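Local coordinates for halocarboxylic acid dehalogenase DehI (Pseudomonas putida, PDB 3BJX), which probably hydrolyses the carbon-halogen bond of 2-halocarboxylic acids, releasing halide, at residues A[64-67]-A[68-72]; A[99-102]-A[103-106]; A[152-155]-A[156-159]. One frame throughout, in Å; residues are numbered along the deposited sequence.

In the fold
The three interactions are separate local contacts in a chain built from helices without strands, and they follow one another in series along it. Interaction 1 (64-72) holds together a mostly buried turn of helix 63-71 and carries a sulfate ion, probably from the crystallisation liquor. Interaction 2 (99-106) starts helix 101-107 on the opposite side of the chain's centre, about 41 Å from interaction 1, centre to centre. Interaction 3 (152-159) folds the short surface helix 155-158; its nearest atoms come within about 9 Å of interaction 1 without touching it, and stay about 32 Å from interaction 2. Side chains of interactions 1 and 2 both pack on helix 112-143.

Interaction 1 of 3, residues A[64-67]-A[68-72]; sequences LPLA and WRRSA. With SO4 (sulfate ion), chain G.
Helix 63-71 turns here from Leu-64 to Ser-71, with i to i+4 bonds running from Trp-68 N to Leu-64 O (2.8 Å, N-H...O 166°), from Arg-69 N to Pro-65 O and from Arg-70 N to Leu-66 O. One turn on from Ala-67, the Ser-71 hydroxyl reaches back: OG donates to Ala-67 O at 2.8 Å, while Ser-71 N makes only a weak bond to the same oxygen. Ser-71 OG also pairs with Gly-255 N.

Two arginines point to one sulfate ion. Arg-69 extends with CG anti to the backbone N (chi1 176°) and bends at chi3, which lays its guanidinium with one face over Pro-65 O and Leu-66 CA; NH1 donates to sulfate O1 at 3.0 Å. The Arg-70 chain, bent at chi2 and chi3, brings its NH1 to sulfate O4 at 3.1 Å. Leu-66 CD1 is 3.5 Å from NH1 of both Arg-69 and Arg-70, an apolar methyl between two cationic ends.

Trp-68 donates NE1 to Asp-40 and packs on helices 32-45 and 112-143. Arg-70 NH2 forms a salt bridge with Glu-260, so a leucine in place of Arg-70 would probably leave that carboxylate without its mate and the sulfate with one arginine fewer. The two guanidinium groups, each giving one N-H to the sulfate, are likely to offset the charge of this ion, which probably comes from the crystallisation liquor.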
# COMPACT_ATOMS: atom_id res chain seq x y z
N LEU A 64 -8.06 -17.08 -4.03
CA LEU A 64 -6.90 -17.32 -4.91
C LEU A 64 -7.15 -18.40 -5.96
O LEU A 64 -6.77 -18.23 -7.11
CB LEU A 64 -5.61 -17.59 -4.10
CG LEU A 64 -4.36 -17.99 -4.91
CD1 LEU A 64 -3.77 -16.76 -5.64
CD2 LEU A 64 -3.26 -18.71 -4.10
N PRO A 65 -7.78 -19.53 -5.58
CA PRO A 65 -8.08 -20.51 -6.62
C PRO A 65 -8.90 -19.92 -7.77
O PRO A 65 -8.60 -20.21 -8.95
CB PRO A 65 -8.87 -21.59 -5.88
CG PRO A 65 -8.32 -21.51 -4.47
CD PRO A 65 -8.18 -20.03 -4.25
N LEU A 66 -9.91 -19.11 -7.43
CA LEU A 66 -10.76 -18.46 -8.41
C LEU A 66 -9.99 -17.39 -9.17
O LEU A 66 -9.94 -17.45 -10.39
CB LEU A 66 -12.00 -17.87 -7.74
CG LEU A 66 -12.88 -16.97 -8.62
CD1 LEU A 66 -13.79 -17.77 -9.56
CD2 LEU A 66 -13.69 -16.03 -7.73
N ALA A 67 -9.40 -16.44 -8.44
CA ALA A 67 -8.55 -15.40 -9.02
C ALA A 67 -7.48 -15.95 -9.98
O ALA A 67 -7.31 -15.43 -11.08
CB ALA A 67 -7.90 -14.58 -7.94
N TRP A 68 -6.78 -17.00 -9.59
CA TRP A 68 -5.81 -17.59 -10.50
C TRP A 68 -6.43 -18.22 -11.77
O TRP A 68 -5.89 -18.08 -12.87
CB TRP A 68 -4.93 -18.62 -9.78
CG TRP A 68 -4.05 -19.35 -10.71
CD1 TRP A 68 -4.11 -20.67 -11.02
CD2 TRP A 68 -2.98 -18.80 -11.49
NE1 TRP A 68 -3.14 -20.98 -11.96
CE2 TRP A 68 -2.43 -19.84 -12.25
CE3 TRP A 68 -2.43 -17.52 -11.61
CZ2 TRP A 68 -1.36 -19.65 -13.10
CZ3 TRP A 68 -1.37 -17.33 -12.47
CH2 TRP A 68 -0.85 -18.39 -13.19
N ARG A 69 -7.56 -18.91 -11.60
CA ARG A 69 -8.27 -19.57 -12.69
C ARG A 69 -8.68 -18.59 -13.79
O ARG A 69 -8.73 -18.93 -14.97
CB ARG A 69 -9.50 -20.28 -12.10
CG ARG A 69 -10.45 -20.96 -13.10
CD ARG A 69 -11.67 -21.55 -12.39
NE ARG A 69 -11.28 -22.21 -11.14
CZ ARG A 69 -11.84 -22.00 -9.95
NH1 ARG A 69 -12.88 -21.18 -9.80
NH2 ARG A 69 -11.37 -22.65 -8.89
N ARG A 70 -8.95 -17.35 -13.40
CA ARG A 70 -9.43 -16.33 -14.32
C ARG A 70 -8.29 -15.53 -14.98
O ARG A 70 -8.51 -14.84 -15.98
CB ARG A 70 -10.40 -15.41 -13.58
CG ARG A 70 -11.40 -16.17 -12.72
CD ARG A 70 -12.63 -16.57 -13.50
NE ARG A 70 -13.48 -15.40 -13.58
CZ ARG A 70 -14.68 -15.28 -13.03
NH1 ARG A 70 -15.26 -16.28 -12.38
NH2 ARG A 70 -15.30 -14.12 -13.17
N SER A 71 -7.08 -15.65 -14.44
CA SER A 71 -5.91 -14.91 -14.91
C SER A 71 -4.88 -15.80 -15.62
O SER A 71 -4.02 -15.30 -16.33
CB SER A 71 -5.23 -14.21 -13.72
OG SER A 71 -6.18 -13.56 -12.89
N ALA A 72 -4.97 -17.11 -15.42
CA ALA A 72 -3.95 -18.05 -15.87
C ALA A 72 -3.68 -18.04 -17.38
O ALA A 72 -2.52 -18.06 -17.79
CB ALA A 72 -4.27 -19.47 -15.39
S SO4 G . -15.59 -19.94 -12.73
O1 SO4 G . -15.04 -20.95 -11.82
O2 SO4 G . -16.29 -20.60 -13.83
O3 SO4 G . -16.50 -19.07 -12.00
O4 SO4 G . -14.49 -19.15 -13.27

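Interaction 2 of 3, residues A[99-102]-A[103-106]; sequences PNLK and ERLY
The backbone enters helix 101-107 through Asn-100 at the N-cap, and three i to i+4 bonds follow: Arg-104 N to Asn-100 O, Leu-105 N to Leu-101 O, and Tyr-106 N to Lys-102 O (2.9 Å, N-H...O 166°). The cap is made by the Asn-100 side chain. Its CG lies anti to the backbone N (chi1 179°), swinging OD1 round to accept from Glu-103 N at 2.8 Å, with the donor nearly in line with the side-chain carbonyl. Glu-103 CG approaches the amide at 3.7 Å from Asn-100 CG, and the amide and carboxylate planes are turned 47° apart.

Further along, the Lys-102 chain runs alongside the Tyr-106 ring, both heading off the helix in one direction; Lys-102 CD is 4.0 Å from Tyr-106 OH, and Lys-102 O sits over one ring face. The phenol hydroxyl bonds to Asp-112. On the buried side Leu-101 CG meets Leu-105 CD1 at 4.2 Å, and both leucines pack on Ile-217 of helix 212-223. Arg-104 forms a salt bridge with Glu-221 of that helix. The amide of Asn-100 thus takes up a first-turn N-H that lacks a backbone carbonyl partner within the helix, while Leu-101 and Leu-105 anchor the helix start on helix 212-223.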
# COMPACT_ATOMS: atom_id res chain seq x y z
N PRO A 99 29.44 -1.35 -6.42
CA PRO A 99 30.27 -2.32 -5.70
C PRO A 99 30.52 -3.56 -6.57
O PRO A 99 29.59 -4.10 -7.13
CB PRO A 99 29.38 -2.75 -4.50
CG PRO A 99 28.02 -2.09 -4.71
CD PRO A 99 28.26 -0.92 -5.64
N ASN A 100 31.77 -4.00 -6.69
CA ASN A 100 32.02 -5.29 -7.33
C ASN A 100 31.68 -6.41 -6.35
O ASN A 100 32.51 -6.83 -5.55
CB ASN A 100 33.45 -5.39 -7.88
CG ASN A 100 33.75 -6.74 -8.53
OD1 ASN A 100 33.60 -7.79 -7.90
ND2 ASN A 100 34.18 -6.71 -9.78
N LEU A 101 30.43 -6.89 -6.42
CA LEU A 101 29.88 -7.87 -5.46
C LEU A 101 30.55 -9.26 -5.47
O LEU A 101 30.64 -9.91 -4.43
CB LEU A 101 28.36 -8.01 -5.64
CG LEU A 101 27.58 -8.84 -4.62
CD1 LEU A 101 27.90 -8.47 -3.16
CD2 LEU A 101 26.09 -8.69 -4.90
N LYS A 102 31.00 -9.70 -6.64
CA LYS A 102 31.71 -10.96 -6.76
C LYS A 102 33.03 -10.96 -5.97
O LYS A 102 33.23 -11.84 -5.14
CB LYS A 102 31.95 -11.24 -8.24
CG LYS A 102 32.66 -12.54 -8.54
CD LYS A 102 32.92 -12.67 -10.04
CE LYS A 102 31.75 -12.09 -10.86
NZ LYS A 102 31.38 -12.99 -11.98
N GLU A 103 33.90 -9.99 -6.22
CA GLU A 103 35.14 -9.81 -5.42
C GLU A 103 34.87 -9.66 -3.91
O GLU A 103 35.65 -10.13 -3.08
CB GLU A 103 35.96 -8.61 -5.92
CG GLU A 103 36.65 -8.75 -7.31
CD GLU A 103 37.60 -9.97 -7.42
OE1 GLU A 103 38.23 -10.39 -6.40
OE2 GLU A 103 37.74 -10.49 -8.55
N ARG A 104 33.76 -9.00 -3.57
CA ARG A 104 33.29 -8.89 -2.19
C ARG A 104 32.96 -10.23 -1.57
O ARG A 104 33.25 -10.46 -0.39
CB ARG A 104 32.05 -7.96 -2.13
CG ARG A 104 31.40 -7.86 -0.74
CD ARG A 104 32.36 -7.24 0.27
NE ARG A 104 31.89 -7.27 1.66
CZ ARG A 104 32.27 -8.15 2.58
NH1 ARG A 104 33.12 -9.12 2.27
NH2 ARG A 104 31.79 -8.07 3.83
N LEU A 105 32.31 -11.10 -2.34
CA LEU A 105 31.94 -12.42 -1.85
C LEU A 105 33.17 -13.32 -1.77
O LEU A 105 33.27 -14.12 -0.86
CB LEU A 105 30.82 -13.03 -2.71
CG LEU A 105 29.46 -12.29 -2.56
CD1 LEU A 105 28.46 -12.78 -3.60
CD2 LEU A 105 28.89 -12.37 -1.13
N TYR A 106 34.12 -13.14 -2.69
CA TYR A 106 35.44 -13.75 -2.53
C TYR A 106 36.04 -13.40 -1.18
O TYR A 106 36.47 -14.28 -0.44
CB TYR A 106 36.40 -13.26 -3.62
CG TYR A 106 36.17 -13.83 -5.00
CD1 TYR A 106 35.56 -15.07 -5.18
CD2 TYR A 106 36.62 -13.16 -6.12
CE1 TYR A 106 35.38 -15.60 -6.45
CE2 TYR A 106 36.45 -13.68 -7.40
CZ TYR A 106 35.83 -14.89 -7.56
OH TYR A 106 35.66 -15.36 -8.85

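Interaction 3 of 3, residues A[152-155]-A[156-159]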
# COMPACT_ATOMS: atom_id res chain seq x y z
N GLU A 152 -7.23 -5.32 -28.01
CA GLU A 152 -7.04 -5.83 -29.36
C GLU A 152 -5.56 -6.10 -29.62
O GLU A 152 -4.78 -5.16 -29.78
CB GLU A 152 -7.58 -4.82 -30.36
CG GLU A 152 -8.86 -5.25 -31.02
CD GLU A 152 -8.60 -6.20 -32.17
OE1 GLU A 152 -7.98 -5.75 -33.17
OE2 GLU A 152 -9.00 -7.39 -32.05
N VAL A 153 -5.20 -7.38 -29.70
CA VAL A 153 -3.81 -7.85 -29.71
C VAL A 153 -3.60 -8.82 -30.89
O VAL A 153 -4.47 -9.63 -31.22
CB VAL A 153 -3.44 -8.49 -28.31
CG1 VAL A 153 -2.05 -9.09 -28.28
CG2 VAL A 153 -3.59 -7.47 -27.19
N SER A 154 -2.45 -8.72 -31.55
CA SER A 154 -2.16 -9.55 -32.71
C SER A 154 -2.11 -11.03 -32.30
O SER A 154 -1.92 -11.33 -31.13
CB SER A 154 -0.81 -9.14 -33.26
OG SER A 154 0.18 -9.58 -32.35
N SER A 155 -2.25 -11.95 -33.25
CA SER A 155 -2.19 -13.39 -32.94
C SER A 155 -0.87 -13.80 -32.23
O SER A 155 -0.87 -14.67 -31.37
CB SER A 155 -2.37 -14.24 -34.19
OG SER A 155 -3.26 -13.63 -35.10
N GLU A 156 0.23 -13.17 -32.63
CA GLU A 156 1.58 -13.47 -32.15
C GLU A 156 1.75 -13.21 -30.65
O GLU A 156 2.50 -13.91 -29.99
CB GLU A 156 2.61 -12.67 -32.95
CG GLU A 156 2.73 -13.08 -34.41
CD GLU A 156 1.72 -12.41 -35.36
OE1 GLU A 156 1.51 -11.16 -35.29
OE2 GLU A 156 1.19 -13.14 -36.22
N LEU A 157 1.04 -12.22 -30.13
CA LEU A 157 1.11 -11.90 -28.71
C LEU A 157 0.04 -12.62 -27.89
O LEU A 157 0.11 -12.71 -26.68
CB LEU A 157 1.01 -10.39 -28.51
CG LEU A 157 2.21 -9.55 -28.95
CD1 LEU A 157 1.82 -8.09 -29.02
CD2 LEU A 157 3.36 -9.75 -27.98
N ARG A 158 -0.97 -13.13 -28.59
CA ARG A 158 -1.99 -13.98 -28.01
C ARG A 158 -1.52 -15.42 -27.86
O ARG A 158 -2.03 -16.17 -27.02
CB ARG A 158 -3.22 -13.93 -28.88
CG ARG A 158 -4.26 -12.96 -28.40
CD ARG A 158 -5.58 -13.23 -29.07
NE ARG A 158 -5.61 -12.63 -30.40
CZ ARG A 158 -5.55 -13.29 -31.56
NH1 ARG A 158 -5.48 -14.61 -31.60
NH2 ARG A 158 -5.58 -12.61 -32.69
N ALA A 159 -0.55 -15.80 -28.70
CA ALA A 159 0.02 -17.14 -28.66
C ALA A 159 0.50 -17.40 -27.26
O ALA A 159 0.90 -16.49 -26.55
CB ALA A 159 1.18 -17.27 -29.67
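The guanidinium of Arg-158 lies over the start of a short helix: one face lies on Ser-155 CA, 3.3 Å from the plane, and on Ser-154 O, both set toward the rim; at its edge, near the plane, stands Val-153 O. This is the single turn of helix 155-158, with Ser-154 at the N-cap. The Arg-158 chain folds back at chi3 (-82°), which turns NE to Val-153 O for a weak bond of 3.3 Å and draws the flat group across the Ser-154 to Ser-155 peptide.

Ser-154 O is gripped by two backbone donors. Arg-158 N meets it in the carbonyl plane, whereas Leu-157 N comes at 3.2 Å from well above that plane, 58° out of it. Ala-159 N closes the turn on Ser-155 O at 2.9 Å, where the chain leaves helical geometry. The Ser-154 hydroxyl takes the position between the backbone N and the carbonyl carbon (chi1 71°), setting OG 3.6 Å from both Leu-157 N and Glu-156 OE1.

Val-153 also meets Leu-157, the two side chains running nearly perpendicular. Leu-157 also rests on Arg-78 and Tyr-79 of helix 78-90, and backbone bonds join Leu-157 to Tyr-79 and Ala-159 to Arg-78, so the surface helix is pinned to that longer one. Pro-251, from a loop, touches both Val-153 and Arg-158. Val-153 CG1 lies 3.3 Å from Leu-157 CB, a carbon-carbon approach so short that its exact length is doubtful.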